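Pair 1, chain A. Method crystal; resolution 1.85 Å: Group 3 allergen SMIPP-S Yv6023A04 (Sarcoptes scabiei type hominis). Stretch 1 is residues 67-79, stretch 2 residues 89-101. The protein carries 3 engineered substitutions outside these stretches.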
# COMPACT_ATOMS: atom_id res chain seq x y z
N GLY A 67 3.10 17.76 -3.97
CA GLY A 67 3.03 17.17 -5.31
C GLY A 67 1.72 17.49 -6.02
O GLY A 67 1.36 18.66 -6.19
N LYS A 68 1.01 16.44 -6.42
CA LYS A 68 -0.27 16.59 -7.11
C LYS A 68 -1.39 15.83 -6.40
O LYS A 68 -1.11 14.91 -5.62
CB LYS A 68 -0.16 16.07 -8.55
CG LYS A 68 0.73 16.91 -9.44
CD LYS A 68 0.87 16.25 -10.80
CE LYS A 68 1.29 17.27 -11.85
NZ LYS A 68 2.69 17.71 -11.64
N SER A 69 -2.63 16.21 -6.67
CA SER A 69 -3.79 15.50 -6.13
C SER A 69 -4.88 15.29 -7.18
O SER A 69 -5.28 16.22 -7.87
CB SER A 69 -4.35 16.23 -4.91
OG SER A 69 -3.42 16.19 -3.84
N ASP A 70 -5.34 14.04 -7.27
CA ASP A 70 -6.39 13.67 -8.21
C ASP A 70 -7.65 13.30 -7.43
O ASP A 70 -7.71 12.22 -6.83
CB ASP A 70 -5.93 12.48 -9.06
CG ASP A 70 -6.82 12.23 -10.26
OD1 ASP A 70 -8.02 12.57 -10.22
OD2 ASP A 70 -6.31 11.67 -11.26
N PRO A 71 -8.65 14.20 -7.42
CA PRO A 71 -9.92 13.98 -6.70
C PRO A 71 -11.01 13.37 -7.57
O PRO A 71 -12.19 13.67 -7.38
CB PRO A 71 -10.32 15.40 -6.31
CG PRO A 71 -9.86 16.21 -7.48
CD PRO A 71 -8.56 15.58 -7.94
N TYR A 72 -10.63 12.53 -8.53
CA TYR A 72 -11.60 11.98 -9.48
C TYR A 72 -11.65 10.45 -9.43
O TYR A 72 -11.59 9.79 -10.47
CB TYR A 72 -11.29 12.44 -10.91
CG TYR A 72 -11.49 13.91 -11.19
CD1 TYR A 72 -12.73 14.40 -11.60
CD2 TYR A 72 -10.43 14.81 -11.09
CE1 TYR A 72 -12.92 15.76 -11.88
CE2 TYR A 72 -10.60 16.16 -11.37
CZ TYR A 72 -11.85 16.63 -11.76
OH TYR A 72 -12.01 17.96 -12.04
N VAL A 73 -11.75 9.89 -8.23
CA VAL A 73 -11.96 8.46 -8.09
C VAL A 73 -13.43 8.14 -8.41
O VAL A 73 -14.34 8.68 -7.78
CB VAL A 73 -11.55 7.93 -6.69
CG1 VAL A 73 -11.83 6.43 -6.57
CG2 VAL A 73 -10.07 8.22 -6.41
N SER A 74 -13.64 7.25 -9.38
CA SER A 74 -14.98 6.92 -9.86
C SER A 74 -15.51 5.56 -9.39
O SER A 74 -16.72 5.36 -9.29
CB SER A 74 -15.03 6.98 -11.39
OG SER A 74 -14.07 6.11 -11.96
N HIS A 75 -14.60 4.63 -9.10
CA HIS A 75 -14.99 3.28 -8.68
C HIS A 75 -13.94 2.62 -7.80
O HIS A 75 -12.74 2.90 -7.93
CB HIS A 75 -15.26 2.40 -9.91
CG HIS A 75 -16.05 1.16 -9.60
ND1 HIS A 75 -17.43 1.15 -9.54
CD2 HIS A 75 -15.65 -0.11 -9.34
CE1 HIS A 75 -17.84 -0.08 -9.26
NE2 HIS A 75 -16.79 -0.86 -9.13
N VAL A 76 -14.40 1.76 -6.90
CA VAL A 76 -13.55 0.95 -6.04
C VAL A 76 -13.81 -0.52 -6.37
O VAL A 76 -14.94 -1.00 -6.26
CB VAL A 76 -13.84 1.21 -4.54
CG1 VAL A 76 -13.02 0.29 -3.65
CG2 VAL A 76 -13.58 2.67 -4.18
N TYR A 77 -12.77 -1.23 -6.81
CA TYR A 77 -12.88 -2.65 -7.14
C TYR A 77 -12.33 -3.50 -6.01
O TYR A 77 -11.17 -3.33 -5.61
CB TYR A 77 -12.14 -2.98 -8.44
CG TYR A 77 -12.74 -2.38 -9.68
CD1 TYR A 77 -13.79 -3.01 -10.35
CD2 TYR A 77 -12.26 -1.17 -10.19
CE1 TYR A 77 -14.35 -2.45 -11.51
CE2 TYR A 77 -12.81 -0.61 -11.34
CZ TYR A 77 -13.85 -1.25 -11.99
OH TYR A 77 -14.39 -0.69 -13.12
N LEU A 78 -13.15 -4.42 -5.52
CA LEU A 78 -12.76 -5.34 -4.45
C LEU A 78 -12.76 -6.79 -4.96
O LEU A 78 -13.42 -7.11 -5.96
CB LEU A 78 -13.72 -5.21 -3.26
CG LEU A 78 -13.93 -3.82 -2.64
CD1 LEU A 78 -15.11 -3.83 -1.67
CD2 LEU A 78 -12.67 -3.29 -1.95
N SER A 79 -11.99 -7.65 -4.29
CA SER A 79 -11.94 -9.07 -4.63
C SER A 79 -12.28 -9.92 -3.41
O SER A 79 -11.39 -10.45 -2.74
CB SER A 79 -10.57 -9.44 -5.20
OG SER A 79 -10.53 -10.81 -5.57
N ASP A 89 -7.30 -8.17 1.48
CA ASP A 89 -7.22 -6.75 1.82
C ASP A 89 -6.50 -5.98 0.72
O ASP A 89 -5.41 -5.44 0.92
CB ASP A 89 -6.53 -6.58 3.17
CG ASP A 89 -6.80 -5.23 3.80
OD1 ASP A 89 -7.52 -4.40 3.19
OD2 ASP A 89 -6.28 -5.00 4.91
N ILE A 90 -7.14 -5.93 -0.44
CA ILE A 90 -6.57 -5.34 -1.64
C ILE A 90 -7.71 -4.70 -2.46
O ILE A 90 -8.82 -5.23 -2.52
CB ILE A 90 -5.77 -6.40 -2.45
CG1 ILE A 90 -4.93 -5.74 -3.54
CG2 ILE A 90 -6.71 -7.52 -2.98
CD1 ILE A 90 -3.92 -6.68 -4.19
N ALA A 91 -7.43 -3.54 -3.06
CA ALA A 91 -8.45 -2.82 -3.81
C ALA A 91 -7.83 -2.01 -4.93
O ALA A 91 -6.70 -1.53 -4.81
CB ALA A 91 -9.24 -1.89 -2.88
N ILE A 92 -8.58 -1.88 -6.02
CA ILE A 92 -8.17 -1.03 -7.13
C ILE A 92 -9.08 0.19 -7.20
O ILE A 92 -10.31 0.06 -7.21
CB ILE A 92 -8.16 -1.80 -8.47
CG1 ILE A 92 -7.15 -2.94 -8.41
CG2 ILE A 92 -7.83 -0.85 -9.64
CD1 ILE A 92 -7.27 -3.96 -9.54
N LEU A 93 -8.47 1.37 -7.22
CA LEU A 93 -9.22 2.61 -7.39
C LEU A 93 -9.16 3.04 -8.85
O LEU A 93 -8.08 3.14 -9.42
CB LEU A 93 -8.64 3.71 -6.48
CG LEU A 93 -8.49 3.39 -4.99
CD1 LEU A 93 -7.88 4.57 -4.25
CD2 LEU A 93 -9.81 2.98 -4.35
N GLU A 94 -10.33 3.27 -9.44
CA GLU A 94 -10.41 3.75 -10.82
C GLU A 94 -10.61 5.26 -10.87
O GLU A 94 -11.36 5.82 -10.07
CB GLU A 94 -11.55 3.06 -11.58
CG GLU A 94 -11.69 3.51 -13.03
CD GLU A 94 -12.76 2.76 -13.79
OE1 GLU A 94 -13.44 1.91 -13.18
OE2 GLU A 94 -12.92 3.03 -15.00
N LEU A 95 -9.93 5.91 -11.81
CA LEU A 95 -10.02 7.35 -12.00
C LEU A 95 -10.80 7.72 -13.26
O LEU A 95 -10.68 7.06 -14.29
CB LEU A 95 -8.63 7.97 -12.05
CG LEU A 95 -7.83 7.82 -10.76
CD1 LEU A 95 -6.34 7.84 -11.05
CD2 LEU A 95 -8.23 8.90 -9.75
N SER A 96 -11.61 8.78 -13.17
CA SER A 96 -12.31 9.31 -14.34
C SER A 96 -11.47 10.36 -15.06
O SER A 96 -11.62 10.58 -16.26
CB SER A 96 -13.67 9.89 -13.94
OG SER A 96 -13.52 10.99 -13.06
N ARG A 97 -10.60 11.02 -14.30
CA ARG A 97 -9.61 11.95 -14.82
C ARG A 97 -8.24 11.35 -14.47
O ARG A 97 -7.98 11.05 -13.30
CB ARG A 97 -9.78 13.33 -14.17
CG ARG A 97 -8.92 14.46 -14.74
CD ARG A 97 -7.63 14.69 -13.95
NE ARG A 97 -6.95 15.89 -14.43
CZ ARG A 97 -6.04 15.90 -15.40
NH1 ARG A 97 -5.67 14.76 -15.99
NH2 ARG A 97 -5.49 17.05 -15.78
N PRO A 98 -7.37 11.16 -15.48
CA PRO A 98 -6.16 10.38 -15.24
C PRO A 98 -5.10 11.11 -14.42
O PRO A 98 -5.07 12.34 -14.41
CB PRO A 98 -5.63 10.10 -16.65
CG PRO A 98 -6.12 11.24 -17.47
CD PRO A 98 -7.44 11.68 -16.86
N LEU A 99 -4.24 10.35 -13.74
CA LEU A 99 -3.06 10.92 -13.09
C LEU A 99 -2.16 11.52 -14.16
O LEU A 99 -1.99 10.93 -15.23
CB LEU A 99 -2.29 9.84 -12.33
CG LEU A 99 -2.98 9.02 -11.24
CD1 LEU A 99 -2.12 7.83 -10.82
CD2 LEU A 99 -3.33 9.89 -10.03
N LYS A 100 -1.60 12.69 -13.88
CA LYS A 100 -0.65 13.34 -14.78
C LYS A 100 0.75 12.78 -14.57
O LYS A 100 1.61 13.42 -13.95
CB LYS A 100 -0.65 14.86 -14.56
CG LYS A 100 -1.95 15.56 -14.93
CD LYS A 100 -1.81 17.08 -14.86
CE LYS A 100 -1.04 17.63 -16.05
NZ LYS A 100 -1.16 19.11 -16.15
N LEU A 101 0.98 11.57 -15.08
CA LEU A 101 2.26 10.90 -14.92
C LEU A 101 3.34 11.60 -15.73
O LEU A 101 3.15 11.93 -16.90
CB LEU A 101 2.16 9.42 -15.32
CG LEU A 101 1.06 8.56 -14.69
CD1 LEU A 101 1.10 7.15 -15.26
CD2 LEU A 101 1.18 8.53 -13.17
O HOH W 1 -10.67 -6.95 -1.94

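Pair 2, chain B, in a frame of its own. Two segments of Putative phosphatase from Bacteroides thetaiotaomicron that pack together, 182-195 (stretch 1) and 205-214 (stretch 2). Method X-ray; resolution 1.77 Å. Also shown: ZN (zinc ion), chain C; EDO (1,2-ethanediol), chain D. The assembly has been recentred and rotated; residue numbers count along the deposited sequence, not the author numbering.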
# COMPACT_ATOMS: atom_id res chain seq x y z
N THR B 182 -10.97 44.83 -17.00
CA THR B 182 -9.72 45.59 -16.89
C THR B 182 -8.47 44.70 -16.94
O THR B 182 -7.37 45.22 -17.08
CB THR B 182 -9.68 46.50 -15.63
OG1 THR B 182 -9.67 45.69 -14.45
CG2 THR B 182 -10.88 47.44 -15.60
N ILE B 183 -8.62 43.38 -16.80
CA ILE B 183 -7.46 42.47 -16.87
C ILE B 183 -7.00 42.41 -18.33
O ILE B 183 -7.82 42.29 -19.25
CB ILE B 183 -7.77 41.08 -16.25
CG1 ILE B 183 -7.96 41.26 -14.74
CG2 ILE B 183 -6.64 40.08 -16.50
CD1 ILE B 183 -8.17 39.96 -13.95
N PRO B 184 -5.68 42.53 -18.57
CA PRO B 184 -5.12 42.63 -19.93
C PRO B 184 -4.92 41.34 -20.70
O PRO B 184 -4.29 41.37 -21.76
CB PRO B 184 -3.76 43.27 -19.68
CG PRO B 184 -3.39 42.89 -18.33
CD PRO B 184 -4.64 42.70 -17.54
N THR B 185 -5.45 40.23 -20.21
CA THR B 185 -5.27 38.96 -20.87
C THR B 185 -6.38 38.00 -20.48
O THR B 185 -7.10 38.23 -19.50
CB THR B 185 -3.92 38.32 -20.46
OG1 THR B 185 -3.77 37.06 -21.12
CG2 THR B 185 -3.87 38.10 -18.96
N ASN B 186 -6.51 36.93 -21.27
CA ASN B 186 -7.48 35.88 -20.97
C ASN B 186 -6.79 34.66 -20.31
O ASN B 186 -7.42 33.62 -20.08
CB ASN B 186 -8.30 35.49 -22.22
CG ASN B 186 -7.47 34.91 -23.35
OD1 ASN B 186 -6.31 34.53 -23.18
ND2 ASN B 186 -8.08 34.82 -24.52
N ARG B 187 -5.50 34.81 -19.99
CA ARG B 187 -4.73 33.76 -19.34
C ARG B 187 -4.85 33.89 -17.82
O ARG B 187 -3.96 34.41 -17.16
CB ARG B 187 -3.26 33.82 -19.77
CG ARG B 187 -3.02 33.69 -21.27
CD ARG B 187 -1.59 33.28 -21.54
NE ARG B 187 -1.37 31.93 -21.02
CZ ARG B 187 -0.18 31.37 -20.82
NH1 ARG B 187 0.93 32.02 -21.11
NH2 ARG B 187 -0.11 30.15 -20.33
N ILE B 188 -5.97 33.40 -17.27
CA ILE B 188 -6.24 33.46 -15.83
C ILE B 188 -5.74 32.14 -15.23
O ILE B 188 -6.10 31.06 -15.71
CB ILE B 188 -7.75 33.69 -15.55
CG1 ILE B 188 -8.32 34.79 -16.46
CG2 ILE B 188 -7.98 34.01 -14.05
CD1 ILE B 188 -7.62 36.17 -16.39
N ARG B 189 -4.90 32.22 -14.20
CA ARG B 189 -4.20 31.05 -13.67
C ARG B 189 -4.63 30.48 -12.30
O ARG B 189 -4.48 29.29 -12.06
CB ARG B 189 -2.71 31.37 -13.60
CG ARG B 189 -2.05 31.74 -14.96
CD ARG B 189 -2.17 30.64 -16.02
NE ARG B 189 -1.74 29.32 -15.52
CZ ARG B 189 -0.61 28.68 -15.83
NH1 ARG B 189 0.28 29.18 -16.67
NH2 ARG B 189 -0.38 27.48 -15.31
N SER B 190 -5.15 31.32 -11.41
CA SER B 190 -5.54 30.82 -10.08
C SER B 190 -6.44 31.76 -9.32
O SER B 190 -6.46 32.97 -9.57
CB SER B 190 -4.31 30.52 -9.20
OG SER B 190 -3.60 31.70 -8.84
N ILE B 191 -7.16 31.15 -8.39
CA ILE B 191 -8.06 31.84 -7.49
C ILE B 191 -7.72 31.46 -6.06
O ILE B 191 -7.58 30.26 -5.74
CB ILE B 191 -9.54 31.48 -7.77
CG1 ILE B 191 -10.01 32.07 -9.10
CG2 ILE B 191 -10.43 32.00 -6.63
CD1 ILE B 191 -11.41 31.58 -9.55
N ALA B 192 -7.55 32.47 -5.21
CA ALA B 192 -7.33 32.28 -3.78
C ALA B 192 -8.16 33.33 -3.03
O ALA B 192 -8.78 34.21 -3.66
CB ALA B 192 -5.83 32.38 -3.41
N PHE B 193 -8.22 33.22 -1.71
CA PHE B 193 -8.96 34.14 -0.85
C PHE B 193 -8.12 34.53 0.36
O PHE B 193 -7.38 33.70 0.89
CB PHE B 193 -10.29 33.52 -0.38
CG PHE B 193 -11.26 33.22 -1.50
CD1 PHE B 193 -11.22 32.01 -2.16
CD2 PHE B 193 -12.22 34.14 -1.88
CE1 PHE B 193 -12.11 31.73 -3.20
CE2 PHE B 193 -13.12 33.87 -2.92
CZ PHE B 193 -13.05 32.65 -3.58
N ASN B 194 -8.23 35.78 0.83
CA ASN B 194 -7.48 36.18 2.02
C ASN B 194 -8.01 35.54 3.30
O ASN B 194 -9.20 35.20 3.40
CB ASN B 194 -7.49 37.71 2.22
CG ASN B 194 -8.87 38.23 2.62
OD1 ASN B 194 -9.80 38.20 1.83
ND2 ASN B 194 -8.99 38.73 3.84
N LYS B 195 -7.13 35.33 4.27
CA LYS B 195 -7.54 34.93 5.62
C LYS B 195 -7.83 36.26 6.32
O LYS B 195 -7.31 37.29 5.90
CB LYS B 195 -6.42 34.23 6.39
CG LYS B 195 -5.99 32.84 5.87
CD LYS B 195 -7.13 31.82 5.90
CE LYS B 195 -7.67 31.58 7.31
NZ LYS B 195 -8.84 30.66 7.31
N GLU B 205 -12.92 38.26 2.27
CA GLU B 205 -13.53 39.48 1.76
C GLU B 205 -12.95 39.77 0.38
O GLU B 205 -13.55 40.50 -0.41
CB GLU B 205 -13.28 40.65 2.73
CG GLU B 205 -13.99 41.93 2.31
CD GLU B 205 -13.92 43.08 3.33
OE1 GLU B 205 -13.20 42.97 4.36
OE2 GLU B 205 -14.60 44.10 3.08
N TYR B 206 -11.77 39.21 0.09
CA TYR B 206 -11.11 39.41 -1.19
C TYR B 206 -10.73 38.13 -1.92
O TYR B 206 -10.14 37.21 -1.34
CB TYR B 206 -9.83 40.24 -0.99
CG TYR B 206 -10.10 41.60 -0.38
CD1 TYR B 206 -10.21 41.75 1.00
CD2 TYR B 206 -10.28 42.73 -1.18
CE1 TYR B 206 -10.48 43.00 1.57
CE2 TYR B 206 -10.56 43.97 -0.62
CZ TYR B 206 -10.65 44.10 0.75
OH TYR B 206 -10.92 45.33 1.31
N MSE B 207 -11.08 38.09 -3.20
CA MSE B 207 -10.67 37.04 -4.12
C MSE B 207 -9.37 37.53 -4.73
O MSE B 207 -9.30 38.68 -5.18
CB MSE B 207 -11.72 36.83 -5.22
CG MSE B 207 -11.36 35.71 -6.21
SE MSE B 207 -12.60 35.55 -7.71
CE MSE B 207 -14.17 34.75 -6.85
N ILE B 208 -8.34 36.68 -4.72
CA ILE B 208 -7.01 37.01 -5.22
C ILE B 208 -6.79 36.19 -6.48
O ILE B 208 -6.82 34.96 -6.43
CB ILE B 208 -5.94 36.73 -4.14
CG1 ILE B 208 -6.21 37.60 -2.89
CG2 ILE B 208 -4.53 36.99 -4.69
CD1 ILE B 208 -5.53 37.12 -1.61
N VAL B 209 -6.60 36.87 -7.61
CA VAL B 209 -6.52 36.24 -8.91
C VAL B 209 -5.19 36.46 -9.61
O VAL B 209 -4.79 37.61 -9.85
CB VAL B 209 -7.63 36.80 -9.83
CG1 VAL B 209 -7.55 36.19 -11.23
CG2 VAL B 209 -9.01 36.57 -9.21
N ALA B 210 -4.52 35.35 -9.96
CA ALA B 210 -3.25 35.38 -10.68
C ALA B 210 -3.46 35.24 -12.19
O ALA B 210 -4.28 34.43 -12.64
CB ALA B 210 -2.29 34.25 -10.14
N ILE B 211 -2.71 36.02 -12.98
CA ILE B 211 -2.80 35.98 -14.43
C ILE B 211 -1.39 35.83 -15.03
O ILE B 211 -0.42 36.18 -14.39
CB ILE B 211 -3.51 37.23 -15.02
CG1 ILE B 211 -2.64 38.50 -14.84
CG2 ILE B 211 -4.89 37.40 -14.38
CD1 ILE B 211 -3.16 39.69 -15.59
N ASP B 212 -1.32 35.32 -16.26
CA ASP B 212 -0.05 34.99 -16.96
C ASP B 212 0.14 35.96 -18.12
O ASP B 212 -0.44 35.78 -19.19
CB ASP B 212 -0.12 33.54 -17.45
CG ASP B 212 1.25 32.92 -17.72
OD1 ASP B 212 2.21 33.66 -18.05
OD2 ASP B 212 1.36 31.67 -17.60
N TYR B 213 0.97 36.97 -17.91
CA TYR B 213 1.09 38.06 -18.88
C TYR B 213 2.51 38.64 -18.92
O TYR B 213 3.21 38.64 -17.91
CB TYR B 213 0.06 39.13 -18.48
CG TYR B 213 0.01 40.39 -19.33
CD1 TYR B 213 -0.45 40.35 -20.64
CD2 TYR B 213 0.34 41.63 -18.79
CE1 TYR B 213 -0.52 41.50 -21.42
CE2 TYR B 213 0.28 42.79 -19.56
CZ TYR B 213 -0.15 42.72 -20.87
OH TYR B 213 -0.21 43.87 -21.62
N ASP B 214 2.91 39.10 -20.10
CA ASP B 214 4.24 39.72 -20.31
C ASP B 214 4.21 40.84 -21.37
O ASP B 214 5.23 41.16 -21.97
CB ASP B 214 5.28 38.66 -20.69
CG ASP B 214 5.01 38.03 -22.04
OD1 ASP B 214 4.09 38.49 -22.75
OD2 ASP B 214 5.74 37.08 -22.40
ZN ZN C . -15.16 44.87 5.20
C1 EDO D . 4.16 30.14 -19.14
O1 EDO D . 2.72 30.18 -19.16
C2 EDO D . 4.72 31.56 -19.10
O2 EDO D . 4.61 32.12 -17.79
O HOH W 2 -0.94 36.81 -21.56
O HOH W 3 -4.62 33.27 -6.89

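Pair 1 and pair 2 are both two-stranded antiparallel ladders interrupted by a beta bulge. Over N, CA and C of 14 central residues they superpose with an RMSD of 0.8 Å, and the angles between strand directions, 152° and 154°, are nearly equal. In each, the register slips by one residue: bridges A:Val73–A:Leu95 and A:His75–A:Glu94 in pair 1 match B:Ile188–B:Ile211 and B:Ser190–B:Ala210 in pair 2. The extra residues, A:Ser74 and B:Arg189, coincide to 0.3 Å at CA and share a similar backbone conformation (phi/psi -105/-27 and -108/-29).

The hydrogen bonds confirm the match. At the bulge, A:Ser74 N donates to A:Glu94 O (2.8 Å) and B:Arg189 N to B:Ala210 O (2.8 Å); the latter oxygen also takes a weak bond from B:Ser190 N (3.5 Å). Just before it, A:Ser96 N reaches A:Tyr72 O at 2.9 Å, as B:Asp212 N reaches B:Arg187 O at 2.9 Å. Further along, A:Tyr77 N to A:Ile92 O (2.8 Å) corresponds to B:Ala192 N to B:Ile208 O (2.9 Å).

One sheet face is apolar in both pairs. A:Val76 CG2 meets A:Leu93 CD2 at 3.8 Å. At the matching positions, B:Ile191 and B:Val209 form a bridge, but B:Ile191 CG2 also packs diagonally on B:Met207 CG, 3.8 Å away, a selenomethionine where pair 1 has A:Ala91. The side-chain centres of A:Leu95 and B:Ile211 fall within 0.1 Å, although their chi1 rotamers are m and p. A:Val73 CG2 approaches A:Leu95 CD2 at 3.9 Å; B:Ile188 CD1 approaches B:Ile211 CG2 at 3.6 Å.

The other face is solved differently. In pair 1, A:Tyr77 spans to the strand opposite, its OH donating to A:Glu94 OE1 at 2.8 Å. The matching residues, B:Ala192 and B:Ala210, are too short for such a link; there a water donates to B:Ile208 O (2.8 Å) and hydrogen-bonds B:Ser190 OG (2.7 Å).

Around the bulge, pair 2 uses charge. B:Arg189 NH1 forms a salt bridge with B:Asp212 OD2 at 2.9 Å, and B:Arg187 NH2 lies 3.5 Å from the same B:Asp212 OD2, a purely electrostatic bridge because the oxygen sits out of the guanidinium plane. The counterparts in pair 1 are A:Ser74, A:Ser96 and A:Tyr72. Here an aromatic contact appears instead: A:Arg97 CB lies 3.8 Å from the A:Tyr72 ring centroid, over its face. Pair 2 places its ring on the other stretch, at B:Tyr213, in the loop after strand 206-211 and the match of A:Arg97, where B:Pro184 CG sits 4.0 Å from the B:Tyr213 ring centroid.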